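Local atomic coordinates of CurF (Lyngbya majuscula, PDB entry 5DP2), a protein that catalyses cyclopropane ring formation in curacin A biosynthesis, as an NADP-binding domain of the enoyl-acyl carrier protein reductase family. Residues Ile139-Asn152 with Phe291-Phe303. Sequence-based numbering, arbitrary orientation.
Sequences IFMSFFTAYYGLHN and FHAKLWDDLALLF. With NAP (NADP nicotinamide-adenine-dinucleotide phosphate), chain B.
F144 enters the helix 291-303 as a knob, its ring in a hole made by H292, L295, W296 and L299. Methyl CD1 of L299 lies over one face, 4.0 Å from the F144 ring centroid, while W296 CE3 meets the rim, 3.5 Å from F144 CZ. The helices cross nearly at right angles (93°), with edge-to-face ring pairs at both ends of the crossing. At one, F303 CZ points at the centre of the F143 face, and I139 CD1 lies over a face of F303 in a CH-pi contact; at the other, the edge of F291 meets the face of Y148. Y147, CG anti to the backbone N (chi1 -173°), passes with L299 over one face and L295 CD2 at its edge to reach D298, its OH donating to OD2 at 2.6 Å on the anti side. Within its own helix, F140 CD1 sits over the other face of F144, and H151 CB backs the Y147 ring. T145, turned away, brings OG1 within 3.4 Å of nicotinamide C4N. Apolar packing and the one inter-segment hydrogen bond thus join 291-303 to a helix lining the NADP pocket; the phenol, with H151 ND1 nearby, would favour a charged D298.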
ATOM      1  N   ILE A 139       1.255   5.826  -5.926  1.00  5.30           N
ATOM      2  CA  ILE A 139       2.485   5.035  -6.052  1.00  5.74           C
ATOM      3  C   ILE A 139       3.001   4.389  -4.768  1.00  5.26           C
ATOM      4  O   ILE A 139       3.267   3.193  -4.746  1.00  5.63           O
ATOM      5  CB  ILE A 139       3.621   5.902  -6.686  1.00  6.44           C
ATOM      6  CG1 ILE A 139       3.256   6.287  -8.115  1.00  7.51           C
ATOM      7  CG2 ILE A 139       4.952   5.162  -6.611  1.00  7.12           C
ATOM      8  CD1 ILE A 139       4.222   7.251  -8.763  1.00  8.75           C
ATOM      9  N   PHE A 140       3.238   5.193  -3.713  1.00  4.94           N
ATOM     10  CA  PHE A 140       4.186   4.789  -2.669  1.00  4.78           C
ATOM     11  C   PHE A 140       3.862   3.464  -1.975  1.00  4.40           C
ATOM     12  O   PHE A 140       4.628   2.501  -2.072  1.00  4.71           O
ATOM     13  CB  PHE A 140       4.343   5.927  -1.632  1.00  4.81           C
ATOM     14  CG  PHE A 140       5.337   5.630  -0.552  1.00  4.86           C
ATOM     15  CD1 PHE A 140       6.706   5.835  -0.758  1.00  5.58           C
ATOM     16  CD2 PHE A 140       4.935   5.114   0.672  1.00  5.19           C
ATOM     17  CE1 PHE A 140       7.619   5.526   0.233  1.00  6.25           C
ATOM     18  CE2 PHE A 140       5.848   4.810   1.671  1.00  5.86           C
ATOM     19  CZ  PHE A 140       7.197   5.006   1.437  1.00  6.51           C
ATOM     20  N   MET A 141       2.770   3.392  -1.215  1.00  4.59           N
ATOM     21  CA  MET A 141       2.616   2.212  -0.402  0.65  4.62           C
ATOM     22  C   MET A 141       2.401   0.964  -1.268  1.00  4.35           C
ATOM     23  O   MET A 141       2.975  -0.102  -0.997  1.00  5.15           O
ATOM     24  CB  MET A 141       1.506   2.406   0.620  0.65  5.42           C
ATOM     25  CG  MET A 141       1.416   1.309   1.640  0.65  6.13           C
ATOM     26  SD  MET A 141       2.847   1.034   2.686  0.65  8.69           S
ATOM     27  CE  MET A 141       2.634   2.353   3.876  0.65 10.48           C
ATOM     28  N   SER A 142       1.575   1.067  -2.296  1.00  4.33           N
ATOM     29  CA  SER A 142       1.239  -0.124  -3.086  1.00  4.49           C
ATOM     30  C   SER A 142       2.459  -0.660  -3.858  1.00  4.10           C
ATOM     31  O   SER A 142       2.729  -1.861  -3.836  1.00  4.36           O
ATOM     32  CB  SER A 142       0.068   0.156  -4.008  1.00  4.95           C
ATOM     33  OG  SER A 142      -1.098   0.518  -3.291  1.00  5.66           O
ATOM     34  N   PHE A 143       3.165   0.223  -4.573  1.00  4.15           N
ATOM     35  CA  PHE A 143       4.337  -0.233  -5.314  1.00  4.36           C
ATOM     36  C   PHE A 143       5.502  -0.585  -4.429  1.00  4.12           C
ATOM     37  O   PHE A 143       6.259  -1.506  -4.768  1.00  4.60           O
ATOM     38  CB  PHE A 143       4.768   0.761  -6.404  1.00  4.47           C
ATOM     39  CG  PHE A 143       3.903   0.729  -7.641  1.00  4.59           C
ATOM     40  CD1 PHE A 143       4.201  -0.151  -8.674  1.00  5.60           C
ATOM     41  CD2 PHE A 143       2.800   1.547  -7.757  1.00  5.27           C
ATOM     42  CE1 PHE A 143       3.431  -0.172  -9.830  1.00  6.53           C
ATOM     43  CE2 PHE A 143       2.039   1.545  -8.928  1.00  6.61           C
ATOM     44  CZ  PHE A 143       2.364   0.681  -9.961  1.00  7.19           C
ATOM     45  N   PHE A 144       5.747   0.149  -3.333  1.00  4.10           N
ATOM     46  CA  PHE A 144       6.890  -0.199  -2.500  1.00  4.31           C
ATOM     47  C   PHE A 144       6.667  -1.576  -1.866  1.00  4.52           C
ATOM     48  O   PHE A 144       7.593  -2.388  -1.776  1.00  5.03           O
ATOM     49  CB  PHE A 144       7.212   0.883  -1.459  1.00  4.66           C
ATOM     50  CG  PHE A 144       7.928   2.099  -2.013  1.00  4.94           C
ATOM     51  CD1 PHE A 144       7.485   2.798  -3.131  1.00  5.18           C
ATOM     52  CD2 PHE A 144       9.071   2.582  -1.367  1.00  6.04           C
ATOM     53  CE1 PHE A 144       8.143   3.920  -3.599  1.00  6.18           C
ATOM     54  CE2 PHE A 144       9.736   3.709  -1.834  1.00  6.42           C
ATOM     55  CZ  PHE A 144       9.272   4.377  -2.940  1.00  6.28           C
ATOM     56  N   THR A 145       5.419  -1.858  -1.431  1.00  4.57           N
ATOM     57  CA  THR A 145       5.087  -3.164  -0.860  1.00  4.82           C
ATOM     58  C   THR A 145       5.274  -4.268  -1.890  1.00  4.71           C
ATOM     59  O   THR A 145       5.907  -5.294  -1.628  1.00  5.22           O
ATOM     60  CB  THR A 145       3.631  -3.136  -0.358  1.00  5.23           C
ATOM     61  OG1 THR A 145       3.491  -2.162   0.684  1.00  6.01           O
ATOM     62  CG2 THR A 145       3.200  -4.473   0.218  1.00  6.13           C
ATOM     63  N   ALA A 146       4.686  -4.068  -3.074  1.00  4.67           N
ATOM     64  CA  ALA A 146       4.750  -5.101  -4.103  1.00  5.09           C
ATOM     65  C   ALA A 146       6.184  -5.322  -4.594  1.00  4.94           C
ATOM     66  O   ALA A 146       6.584  -6.453  -4.866  1.00  5.45           O
ATOM     67  CB  ALA A 146       3.814  -4.774  -5.236  1.00  6.03           C
ATOM     68  N   TYR A 147       6.966  -4.250  -4.728  1.00  4.84           N
ATOM     69  CA  TYR A 147       8.347  -4.393  -5.189  1.00  5.17           C
ATOM     70  C   TYR A 147       9.196  -5.104  -4.151  1.00  4.93           C
ATOM     71  O   TYR A 147       9.973  -6.014  -4.471  1.00  5.41           O
ATOM     72  CB  TYR A 147       8.934  -3.007  -5.509  1.00  5.59           C
ATOM     73  CG  TYR A 147      10.304  -3.079  -6.153  1.00  6.14           C
ATOM     74  CD1 TYR A 147      10.440  -3.263  -7.516  1.00  8.45           C
ATOM     75  CD2 TYR A 147      11.458  -2.948  -5.407  1.00  9.16           C
ATOM     76  CE1 TYR A 147      11.679  -3.304  -8.121  1.00 10.29           C
ATOM     77  CE2 TYR A 147      12.716  -3.014  -6.006  1.00 10.53           C
ATOM     78  CZ  TYR A 147      12.812  -3.195  -7.370  1.00  9.82           C
ATOM     79  OH  TYR A 147      14.046  -3.251  -8.003  1.00 13.00           O
ATOM     80  N   TYR A 148       9.075  -4.705  -2.878  1.00  5.17           N
ATOM     81  CA  TYR A 148       9.845  -5.378  -1.843  1.00  5.39           C
ATOM     82  C   TYR A 148       9.527  -6.866  -1.813  1.00  5.21           C
ATOM     83  O   TYR A 148      10.418  -7.715  -1.752  1.00  6.04           O
ATOM     84  CB  TYR A 148       9.589  -4.705  -0.487  1.00  5.56           C
ATOM     85  CG  TYR A 148      10.427  -5.277   0.604  1.00  6.17           C
ATOM     86  CD1 TYR A 148      11.816  -5.240   0.542  1.00  7.49           C
ATOM     87  CD2 TYR A 148       9.838  -5.857   1.725  1.00  6.39           C
ATOM     88  CE1 TYR A 148      12.602  -5.751   1.553  1.00  8.72           C
ATOM     89  CE2 TYR A 148      10.615  -6.359   2.757  1.00  7.77           C
ATOM     90  CZ  TYR A 148      11.999  -6.307   2.674  1.00  8.21           C
ATOM     91  OH  TYR A 148      12.785  -6.816   3.690  1.00 12.22           O
ATOM     92  N   GLY A 149       8.234  -7.204  -1.857  1.00  5.07           N
ATOM     93  CA  GLY A 149       7.854  -8.608  -1.818  1.00  5.49           C
ATOM     94  C   GLY A 149       8.296  -9.395  -3.042  1.00  5.31           C
ATOM     95  O   GLY A 149       8.843 -10.498  -2.920  1.00  6.29           O
ATOM     96  N   LEU A 150       7.961  -8.890  -4.230  1.00  5.31           N
ATOM     97  CA  LEU A 150       8.207  -9.643  -5.472  1.00  5.54           C
ATOM     98  C   LEU A 150       9.674  -9.650  -5.896  1.00  5.87           C
ATOM     99  O   LEU A 150      10.159 -10.658  -6.398  1.00  7.19           O
ATOM    100  CB  LEU A 150       7.353  -9.114  -6.610  1.00  5.16           C
ATOM    101  CG  LEU A 150       5.831  -9.298  -6.473  1.00  5.79           C
ATOM    102  CD1 LEU A 150       5.135  -8.504  -7.539  1.00  7.71           C
ATOM    103  CD2 LEU A 150       5.416 -10.749  -6.518  1.00  6.99           C
ATOM    104  N   HIS A 151      10.346  -8.508  -5.755  1.00  6.25           N
ATOM    105  CA  HIS A 151      11.728  -8.371  -6.189  1.00  6.86           C
ATOM    106  C   HIS A 151      12.696  -8.726  -5.070  1.00  6.73           C
ATOM    107  O   HIS A 151      13.483  -9.649  -5.184  1.00  9.92           O
ATOM    108  CB  HIS A 151      11.984  -6.976  -6.743  1.00  7.25           C
ATOM    109  CG  HIS A 151      13.405  -6.716  -7.132  1.00  9.86           C
ATOM    110  ND1 HIS A 151      14.329  -6.179  -6.260  1.00 13.72           N
ATOM    111  CD2 HIS A 151      14.061  -6.892  -8.299  1.00 14.79           C
ATOM    112  CE1 HIS A 151      15.500  -6.061  -6.862  1.00 15.97           C
ATOM    113  NE2 HIS A 151      15.365  -6.487  -8.102  1.00 16.83           N
ATOM    114  N   ASN A 152      12.671  -7.990  -3.955  1.00  6.13           N
ATOM    115  CA  ASN A 152      13.710  -8.178  -2.949  1.00  7.02           C
ATOM    116  C   ASN A 152      13.622  -9.544  -2.268  1.00  6.97           C
ATOM    117  O   ASN A 152      14.630 -10.177  -2.013  1.00  9.14           O
ATOM    118  CB  ASN A 152      13.681  -7.084  -1.879  1.00  7.71           C
ATOM    119  CG  ASN A 152      14.113  -5.729  -2.389  1.00  9.22           C
ATOM    120  OD1 ASN A 152      13.696  -5.297  -3.438  1.00 14.82           O
ATOM    121  ND2 ASN A 152      14.862  -5.006  -1.565  1.00 12.41           N
ATOM    122  N   PHE A 291      15.633   2.572   3.919  1.00  9.56           N
ATOM    123  CA  PHE A 291      14.887   1.532   3.221  1.00  9.52           C
ATOM    124  C   PHE A 291      14.058   2.123   2.077  1.00  8.66           C
ATOM    125  O   PHE A 291      14.142   1.657   0.921  1.00 10.06           O
ATOM    126  CB  PHE A 291      14.050   0.777   4.250  1.00  9.17           C
ATOM    127  CG  PHE A 291      13.176  -0.322   3.700  1.00  9.97           C
ATOM    128  CD1 PHE A 291      13.723  -1.515   3.335  1.00 15.57           C
ATOM    129  CD2 PHE A 291      11.811  -0.209   3.632  1.00  9.95           C
ATOM    130  CE1 PHE A 291      12.961  -2.540   2.872  1.00 18.52           C
ATOM    131  CE2 PHE A 291      11.026  -1.265   3.174  1.00 11.33           C
ATOM    132  CZ  PHE A 291      11.616  -2.426   2.794  1.00 13.99           C
ATOM    133  N   HIS A 292      13.274   3.172   2.363  1.00  7.74           N
ATOM    134  CA  HIS A 292      12.460   3.737   1.303  1.00  7.56           C
ATOM    135  C   HIS A 292      13.311   4.406   0.231  1.00  7.60           C
ATOM    136  O   HIS A 292      12.941   4.402  -0.948  1.00  8.03           O
ATOM    137  CB  HIS A 292      11.362   4.672   1.821  1.00  8.67           C
ATOM    138  CG  HIS A 292      11.838   5.953   2.431  1.00  9.76           C
ATOM    139  ND1 HIS A 292      11.815   6.174   3.794  1.00 13.12           N
ATOM    140  CD2 HIS A 292      12.271   7.100   1.863  1.00 13.23           C
ATOM    141  CE1 HIS A 292      12.255   7.400   4.034  1.00 15.19           C
ATOM    142  NE2 HIS A 292      12.552   7.973   2.883  1.00 14.33           N
ATOM    143  N   ALA A 293      14.432   5.011   0.620  1.00  7.95           N
ATOM    144  CA  ALA A 293      15.313   5.666  -0.332  1.00  9.08           C
ATOM    145  C   ALA A 293      15.887   4.660  -1.327  1.00  8.45           C
ATOM    146  O   ALA A 293      15.941   4.924  -2.529  1.00  9.14           O
ATOM    147  CB  ALA A 293      16.453   6.366   0.411  1.00 11.08           C
ATOM    148  N   LYS A 294      16.310   3.501  -0.829  1.00  8.86           N
ATOM    149  CA  LYS A 294      16.870   2.489  -1.711  0.56  9.59           C
ATOM    150  C   LYS A 294      15.820   1.877  -2.635  1.00  8.78           C
ATOM    151  O   LYS A 294      16.116   1.605  -3.806  1.00 10.50           O
ATOM    152  CB  LYS A 294      17.592   1.439  -0.899  0.56 12.43           C
ATOM    153  CG  LYS A 294      18.831   1.990  -0.212  0.56 14.83           C
ATOM    154  CD  LYS A 294      19.565   0.920   0.568  0.56 18.56           C
ATOM    155  CE  LYS A 294      18.905   0.651   1.903  0.56 22.75           C
ATOM    156  NZ  LYS A 294      19.662  -0.386   2.666  0.56 26.14           N
ATOM    157  N   LEU A 295      14.590   1.698  -2.138  1.00  7.69           N
ATOM    158  CA  LEU A 295      13.549   1.214  -3.032  1.00  7.69           C
ATOM    159  C   LEU A 295      13.248   2.235  -4.115  1.00  7.13           C
ATOM    160  O   LEU A 295      13.059   1.862  -5.289  1.00  8.23           O
ATOM    161  CB  LEU A 295      12.289   0.856  -2.235  1.00  7.53           C
ATOM    162  CG  LEU A 295      12.376  -0.355  -1.321  1.00  8.42           C
ATOM    163  CD1 LEU A 295      11.160  -0.496  -0.418  1.00 10.26           C
ATOM    164  CD2 LEU A 295      12.570  -1.634  -2.086  1.00 13.34           C
ATOM    165  N   TRP A 296      13.202   3.530  -3.760  1.00  6.78           N
ATOM    166  CA  TRP A 296      12.934   4.548  -4.777  1.00  7.33           C
ATOM    167  C   TRP A 296      14.071   4.653  -5.807  1.00  7.67           C
ATOM    168  O   TRP A 296      13.836   4.991  -6.959  1.00  8.59           O
ATOM    169  CB  TRP A 296      12.639   5.905  -4.126  1.00  7.03           C
ATOM    170  CG  TRP A 296      12.034   6.945  -5.031  1.00  7.16           C
ATOM    171  CD1 TRP A 296      12.497   8.221  -5.229  1.00  9.07           C
ATOM    172  CD2 TRP A 296      10.842   6.843  -5.842  1.00  6.90           C
ATOM    173  NE1 TRP A 296      11.682   8.898  -6.083  1.00  9.83           N
ATOM    174  CE2 TRP A 296      10.647   8.089  -6.468  1.00  8.04           C
ATOM    175  CE3 TRP A 296       9.915   5.825  -6.102  1.00  7.15           C
ATOM    176  CZ2 TRP A 296       9.583   8.340  -7.337  1.00  8.98           C
ATOM    177  CZ3 TRP A 296       8.848   6.072  -6.973  1.00  7.95           C
ATOM    178  CH2 TRP A 296       8.708   7.311  -7.591  1.00  8.83           C
ATOM    179  N   ASP A 297      15.300   4.341  -5.396  1.00  8.37           N
ATOM    180  CA  ASP A 297      16.403   4.315  -6.364  1.00  9.86           C
ATOM    181  C   ASP A 297      16.086   3.355  -7.515  1.00 10.19           C
ATOM    182  O   ASP A 297      16.483   3.606  -8.653  1.00 14.22           O
ATOM    183  CB  ASP A 297      17.718   3.883  -5.715  1.00 12.17           C
ATOM    184  CG  ASP A 297      18.343   4.927  -4.823  1.00 15.51           C
ATOM    185  OD1 ASP A 297      18.061   6.127  -4.992  1.00 16.92           O
ATOM    186  OD2 ASP A 297      19.146   4.507  -3.960  1.00 19.60           O
ATOM    187  N   ASP A 298      15.401   2.252  -7.234  1.00  9.04           N
ATOM    188  CA  ASP A 298      15.005   1.300  -8.284  1.00 10.48           C
ATOM    189  C   ASP A 298      13.703   1.707  -8.980  1.00  9.74           C
ATOM    190  O   ASP A 298      13.576   1.595 -10.203  1.00 16.13           O
ATOM    191  CB  ASP A 298      14.845  -0.126  -7.737  1.00 12.39           C
ATOM    192  CG  ASP A 298      16.149  -0.789  -7.345  1.00 14.95           C
ATOM    193  OD1 ASP A 298      17.227  -0.192  -7.473  1.00 19.05           O
ATOM    194  OD2 ASP A 298      16.059  -1.942  -6.903  1.00 17.52           O
ATOM    195  N   LEU A 299      12.716   2.183  -8.226  1.00  7.34           N
ATOM    196  CA  LEU A 299      11.404   2.409  -8.785  1.00  7.23           C
ATOM    197  C   LEU A 299      11.291   3.737  -9.538  1.00  7.23           C
ATOM    198  O   LEU A 299      10.495   3.838 -10.474  1.00  7.91           O
ATOM    199  CB  LEU A 299      10.354   2.357  -7.677  1.00  6.60           C
ATOM    200  CG  LEU A 299      10.022   0.963  -7.136  1.00  7.17           C
ATOM    201  CD1 LEU A 299       9.266   1.057  -5.801  1.00  8.15           C
ATOM    202  CD2 LEU A 299       9.181   0.179  -8.137  1.00  9.05           C
ATOM    203  N   ALA A 300      12.001   4.788  -9.118  1.00  7.45           N
ATOM    204  CA  ALA A 300      11.782   6.119  -9.683  1.00  7.69           C
ATOM    205  C   ALA A 300      11.959   6.104 -11.187  1.00  7.67           C
ATOM    206  O   ALA A 300      11.183   6.713 -11.926  1.00  9.46           O
ATOM    207  CB  ALA A 300      12.719   7.155  -9.055  1.00  8.65           C
ATOM    208  N   LEU A 301      12.997   5.452 -11.665  1.00  9.30           N
ATOM    209  CA  LEU A 301      13.249   5.517 -13.108  0.50 10.27           C
ATOM    210  C   LEU A 301      12.182   4.749 -13.900  1.00  9.68           C
ATOM    211  O   LEU A 301      11.934   5.075 -15.052  1.00 10.79           O
ATOM    212  CB  LEU A 301      14.672   5.093 -13.485  0.50 11.98           C
ATOM    213  CG  LEU A 301      15.007   3.633 -13.226  0.50 13.76           C
ATOM    214  CD1 LEU A 301      14.749   2.797 -14.478  0.50 16.49           C
ATOM    215  CD2 LEU A 301      16.472   3.484 -12.793  0.50 15.69           C
ATOM    216  N   LEU A 302      11.532   3.751 -13.268  1.00  9.31           N
ATOM    217  CA  LEU A 302      10.484   2.999 -13.947  1.00  8.99           C
ATOM    218  C   LEU A 302       9.238   3.858 -14.134  1.00  9.00           C
ATOM    219  O   LEU A 302       8.547   3.731 -15.159  1.00  9.85           O
ATOM    220  CB  LEU A 302      10.162   1.704 -13.193  1.00  9.33           C
ATOM    221  CG  LEU A 302      11.330   0.751 -12.995  1.00 10.37           C
ATOM    222  CD1 LEU A 302      10.874  -0.471 -12.236  1.00 11.79           C
ATOM    223  CD2 LEU A 302      11.972   0.337 -14.311  1.00 12.06           C
ATOM    224  N   PHE A 303       8.937   4.742 -13.183  1.00  8.35           N
ATOM    225  CA  PHE A 303       7.855   5.682 -13.368  1.00  8.55           C
ATOM    226  C   PHE A 303       8.244   6.788 -14.336  1.00  9.60           C
ATOM    227  O   PHE A 303       7.381   7.278 -15.093  1.00 11.85           O
ATOM    228  CB  PHE A 303       7.392   6.243 -12.032  1.00  8.10           C
ATOM    229  CG  PHE A 303       6.602   5.232 -11.275  1.00  7.11           C
ATOM    230  CD1 PHE A 303       5.274   4.958 -11.626  1.00  6.79           C
ATOM    231  CD2 PHE A 303       7.181   4.483 -10.278  1.00  7.51           C
ATOM    232  CE1 PHE A 303       4.545   3.974 -10.986  1.00  7.44           C
ATOM    233  CE2 PHE A 303       6.455   3.493  -9.627  1.00  7.94           C
ATOM    234  CZ  PHE A 303       5.149   3.245  -9.983  1.00  7.82           C
TER
HETATM  235  PA  NAP B 401      -7.003  -3.076  -1.326  0.91  5.73           P
HETATM  236  O1A NAP B 401      -7.242  -1.968  -2.293  0.91  5.89           O
HETATM  237  O2A NAP B 401      -6.306  -4.305  -1.786  0.91  7.21           O
HETATM  238  O5B NAP B 401      -8.416  -3.436  -0.673  0.91  6.09           O
HETATM  239  C5B NAP B 401      -8.613  -4.664   0.042  0.91  6.88           C
HETATM  240  C4B NAP B 401      -8.738  -5.864  -0.872  0.91  6.87           C
HETATM  241  O4B NAP B 401      -9.113  -6.975  -0.091  0.91  8.01           O
HETATM  242  C3B NAP B 401      -9.751  -5.703  -1.967  0.91  7.47           C
HETATM  243  O3B NAP B 401      -9.061  -5.737  -3.218  0.91  8.85           O
HETATM  244  C2B NAP B 401     -10.714  -6.896  -1.812  0.91  6.26           C
HETATM  245  O2B NAP B 401     -11.025  -7.640  -2.956  0.91  6.50           O
HETATM  246  C1B NAP B 401      -9.950  -7.832  -0.896  0.91  6.89           C
HETATM  247  N9A NAP B 401     -10.780  -8.570   0.046  0.91  7.20           N
HETATM  248  C8A NAP B 401     -11.216  -8.138   1.280  0.91  9.94           C
HETATM  249  N7A NAP B 401     -11.962  -9.094   1.881  0.91 11.23           N
HETATM  250  C5A NAP B 401     -11.991 -10.136   1.039  0.91  8.87           C
HETATM  251  C6A NAP B 401     -12.582 -11.434   1.065  0.91 10.50           C
HETATM  252  N6A NAP B 401     -13.305 -11.822   2.135  0.91 14.12           N
HETATM  253  N1A NAP B 401     -12.396 -12.236   0.025  0.91 10.48           N
HETATM  254  C2A NAP B 401     -11.673 -11.817  -1.020  0.91  8.65           C
HETATM  255  N3A NAP B 401     -11.070 -10.633  -1.159  0.91  6.87           N
HETATM  256  C4A NAP B 401     -11.247  -9.800  -0.145  0.91  6.92           C
HETATM  257  O3  NAP B 401      -6.217  -2.510  -0.040  0.91  5.81           O
HETATM  258  PN  NAP B 401      -4.664  -2.163   0.135  0.91  5.26           P
HETATM  259  O1N NAP B 401      -4.581  -0.936   0.957  0.91  5.57           O
HETATM  260  O2N NAP B 401      -3.961  -2.196  -1.191  0.91  6.92           O
HETATM  261  O5D NAP B 401      -4.191  -3.354   1.034  0.91  7.01           O
HETATM  262  C5D NAP B 401      -4.189  -4.690   0.479  0.91  8.65           C
HETATM  263  C4D NAP B 401      -4.075  -5.728   1.624  0.91  8.42           C
HETATM  264  O4D NAP B 401      -2.724  -5.807   1.997  0.91  9.49           O
HETATM  265  C3D NAP B 401      -4.832  -5.358   2.905  0.91  9.11           C
HETATM  266  O3D NAP B 401      -5.190  -6.576   3.571  0.91 12.73           O
HETATM  267  C2D NAP B 401      -3.814  -4.564   3.683  0.91  9.79           C
HETATM  268  O2D NAP B 401      -4.098  -4.617   5.085  0.91 14.82           O
HETATM  269  C1D NAP B 401      -2.532  -5.261   3.314  0.91  8.87           C
HETATM  270  N1N NAP B 401      -1.270  -4.498   3.205  0.91  8.67           N
HETATM  271  C2N NAP B 401      -0.185  -4.901   3.904  0.91  8.23           C
HETATM  272  C3N NAP B 401       1.036  -4.235   3.833  0.91  8.37           C
HETATM  273  C7N NAP B 401       2.201  -4.725   4.622  0.91  8.67           C
HETATM  274  O7N NAP B 401       3.151  -3.973   4.659  0.91 11.10           O
HETATM  275  N7N NAP B 401       2.132  -5.944   5.220  0.91  9.26           N
HETATM  276  C4N NAP B 401       1.145  -3.110   3.009  0.91  9.36           C
HETATM  277  C5N NAP B 401       0.019  -2.716   2.299  0.91  9.48           C
HETATM  278  C6N NAP B 401      -1.187  -3.422   2.402  0.91  9.50           C
HETATM  279  P2B NAP B 401     -12.032  -7.157  -4.101  0.91  6.51           P
HETATM  280  O1X NAP B 401     -11.358  -5.986  -4.805  0.91  6.19           O
HETATM  281  O2X NAP B 401     -12.155  -8.381  -4.964  0.91  6.96           O
HETATM  282  O3X NAP B 401     -13.313  -6.747  -3.416  0.91  7.91           O